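Local coordinates for CCMAN5 (Cellulosimicrobium cellulans, PDB 2XSG), which hydrolyses alpha-mannosidic linkages as a bacterial family 92 glycoside hydrolase and probably depends on a bound calcium ion, at residues N324-S329 against G344-D349. Residues are numbered along the deposited sequence; the frame is centred on the assembly and turned at random.
Sequences NATSTS and GFTYYD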
loop_
_atom_site.group_PDB
_atom_site.type_symbol
_atom_site.label_atom_id
_atom_site.label_comp_id
_atom_site.label_asym_id
_atom_site.label_seq_id
_atom_site.Cartn_x
_atom_site.Cartn_y
_atom_site.Cartn_z
ATOM N N ASN A 324 11.444 -5.210 -1.240
ATOM C CA ASN A 324 12.793 -5.701 -0.956
ATOM C C ASN A 324 13.784 -4.802 -1.706
ATOM O O ASN A 324 13.802 -4.785 -2.941
ATOM C CB ASN A 324 12.908 -7.175 -1.382
ATOM C CG ASN A 324 14.208 -7.840 -0.941
ATOM O OD1 ASN A 324 15.266 -7.200 -0.825
ATOM N ND2 ASN A 324 14.144 -9.157 -0.741
ATOM N N ALA A 325 14.549 -4.011 -0.955
ATOM C CA ALA A 325 15.594 -3.126 -1.499
ATOM C C ALA A 325 17.019 -3.624 -1.192
ATOM O O ALA A 325 17.969 -2.843 -1.170
ATOM C CB ALA A 325 15.407 -1.718 -0.972
ATOM N N THR A 326 17.150 -4.935 -1.001
ATOM C CA THR A 326 18.418 -5.612 -0.670
ATOM C C THR A 326 18.935 -6.455 -1.834
ATOM O O THR A 326 18.161 -7.133 -2.512
ATOM C CB THR A 326 18.229 -6.543 0.574
ATOM O OG1 THR A 326 17.650 -5.782 1.642
ATOM C CG2 THR A 326 19.543 -7.190 1.055
ATOM N N SER A 327 20.249 -6.428 -2.038
ATOM C CA SER A 327 20.908 -7.260 -3.039
ATOM C C SER A 327 21.011 -8.705 -2.573
ATOM O O SER A 327 20.785 -8.988 -1.398
ATOM C CB SER A 327 22.310 -6.723 -3.317
ATOM O OG SER A 327 23.184 -6.937 -2.213
ATOM N N THR A 328 21.367 -9.610 -3.491
ATOM C CA THR A 328 21.612 -11.021 -3.132
ATOM C C THR A 328 22.878 -11.183 -2.283
ATOM O O THR A 328 23.098 -12.229 -1.673
ATOM C CB THR A 328 21.641 -11.962 -4.369
ATOM O OG1 THR A 328 22.689 -11.555 -5.269
ATOM C CG2 THR A 328 20.305 -11.929 -5.096
ATOM N N SER A 329 23.700 -10.131 -2.243
ATOM C CA SER A 329 24.902 -10.123 -1.430
ATOM C C SER A 329 24.667 -9.553 -0.028
ATOM O O SER A 329 25.621 -9.413 0.742
ATOM C CB SER A 329 26.019 -9.341 -2.130
ATOM O OG SER A 329 26.235 -9.830 -3.438
ATOM N N GLY A 344 22.142 -9.570 8.776
ATOM C CA GLY A 344 21.238 -10.486 9.475
ATOM C C GLY A 344 19.755 -10.206 9.313
ATOM O O GLY A 344 18.934 -10.723 10.081
ATOM N N PHE A 345 19.410 -9.395 8.315
ATOM C CA PHE A 345 18.020 -9.008 8.056
ATOM C C PHE A 345 17.916 -8.484 6.634
ATOM O O PHE A 345 18.928 -8.114 6.017
ATOM C CB PHE A 345 17.522 -7.969 9.080
ATOM C CG PHE A 345 17.883 -6.547 8.759
ATOM C CD1 PHE A 345 19.169 -6.066 8.998
ATOM C CD2 PHE A 345 16.915 -5.669 8.266
ATOM C CE1 PHE A 345 19.500 -4.736 8.717
ATOM C CE2 PHE A 345 17.232 -4.332 7.972
ATOM C CZ PHE A 345 18.534 -3.863 8.195
ATOM N N THR A 346 16.701 -8.462 6.113
ATOM C CA THR A 346 16.456 -7.930 4.775
ATOM C C THR A 346 16.033 -6.475 4.896
ATOM O O THR A 346 15.131 -6.132 5.685
ATOM C CB THR A 346 15.392 -8.769 4.040
ATOM O OG1 THR A 346 15.929 -10.071 3.824
ATOM C CG2 THR A 346 15.005 -8.173 2.659
ATOM N N TYR A 347 16.694 -5.617 4.120
ATOM C CA TYR A 347 16.362 -4.197 4.116
ATOM C C TYR A 347 15.230 -3.944 3.116
ATOM O O TYR A 347 15.351 -4.247 1.925
ATOM C CB TYR A 347 17.597 -3.346 3.794
ATOM C CG TYR A 347 17.341 -1.863 3.745
ATOM C CD1 TYR A 347 17.182 -1.123 4.917
ATOM C CD2 TYR A 347 17.253 -1.193 2.528
ATOM C CE1 TYR A 347 16.935 0.252 4.874
ATOM C CE2 TYR A 347 17.025 0.184 2.483
ATOM C CZ TYR A 347 16.875 0.899 3.663
ATOM O OH TYR A 347 16.642 2.260 3.624
ATOM N N TYR A 348 14.134 -3.395 3.622
ATOM C CA TYR A 348 13.024 -2.942 2.804
ATOM C C TYR A 348 13.007 -1.410 2.716
ATOM O O TYR A 348 13.496 -0.711 3.619
ATOM C CB TYR A 348 11.693 -3.473 3.374
ATOM C CG TYR A 348 11.635 -4.986 3.344
ATOM C CD1 TYR A 348 12.119 -5.758 4.413
ATOM C CD2 TYR A 348 11.143 -5.646 2.224
ATOM C CE1 TYR A 348 12.084 -7.155 4.355
ATOM C CE2 TYR A 348 11.117 -7.014 2.156
ATOM C CZ TYR A 348 11.583 -7.763 3.217
ATOM O OH TYR A 348 11.533 -9.125 3.092
ATOM N N ASP A 349 12.452 -0.915 1.611
ATOM C CA ASP A 349 12.358 0.510 1.330
ATOM C C ASP A 349 11.148 0.758 0.435
ATOM O O ASP A 349 10.665 -0.175 -0.235
ATOM C CB ASP A 349 13.643 0.992 0.657
ATOM C CG ASP A 349 13.796 2.511 0.668
ATOM O OD1 ASP A 349 12.960 3.231 1.271
ATOM O OD2 ASP A 349 14.757 2.994 0.029
#
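In a two-stranded antiparallel sheet of the GH92 catalytic-domain region, strand 323-324 beside 348-349, the first strand runs out into an Asx turn. Asn324 and Tyr348 form a non-hydrogen-bonded pair with diverging side chains. With CG anti to its backbone N (chi1 -171°), Asn324 carries OD1 forward along its own chain to accept from Thr326 N at 3.0 Å, in the carbonyl plane. Tyr347 O is then gripped by two donors: Ala325 N at 3.0 Å and, on a lone pair, Thr326 OG1 at 2.8 Å. Around this polar centre, Thr346 CG2 lies against the amide of Asn324, 3.6 Å from OD1, the two side chains crossing at about a right angle. Ala325 CB packs against Asp349 CB at 3.6 Å and, more loosely, Tyr347 CD2, while Tyr348 CD2 comes within 3.5 Å of Asn324 N. An alanine at Asn324 would remove the turn's acceptor and the amide over Thr346, and would probably loosen the placing of Thr326 at Tyr347 O. Tyr347 stacks on Tyr332 of strand 331-333 and touches Leu381; helix 368-387 also meets Tyr348 through Leu370, whereas Ser327 and Thr328 rest on helix 259-270.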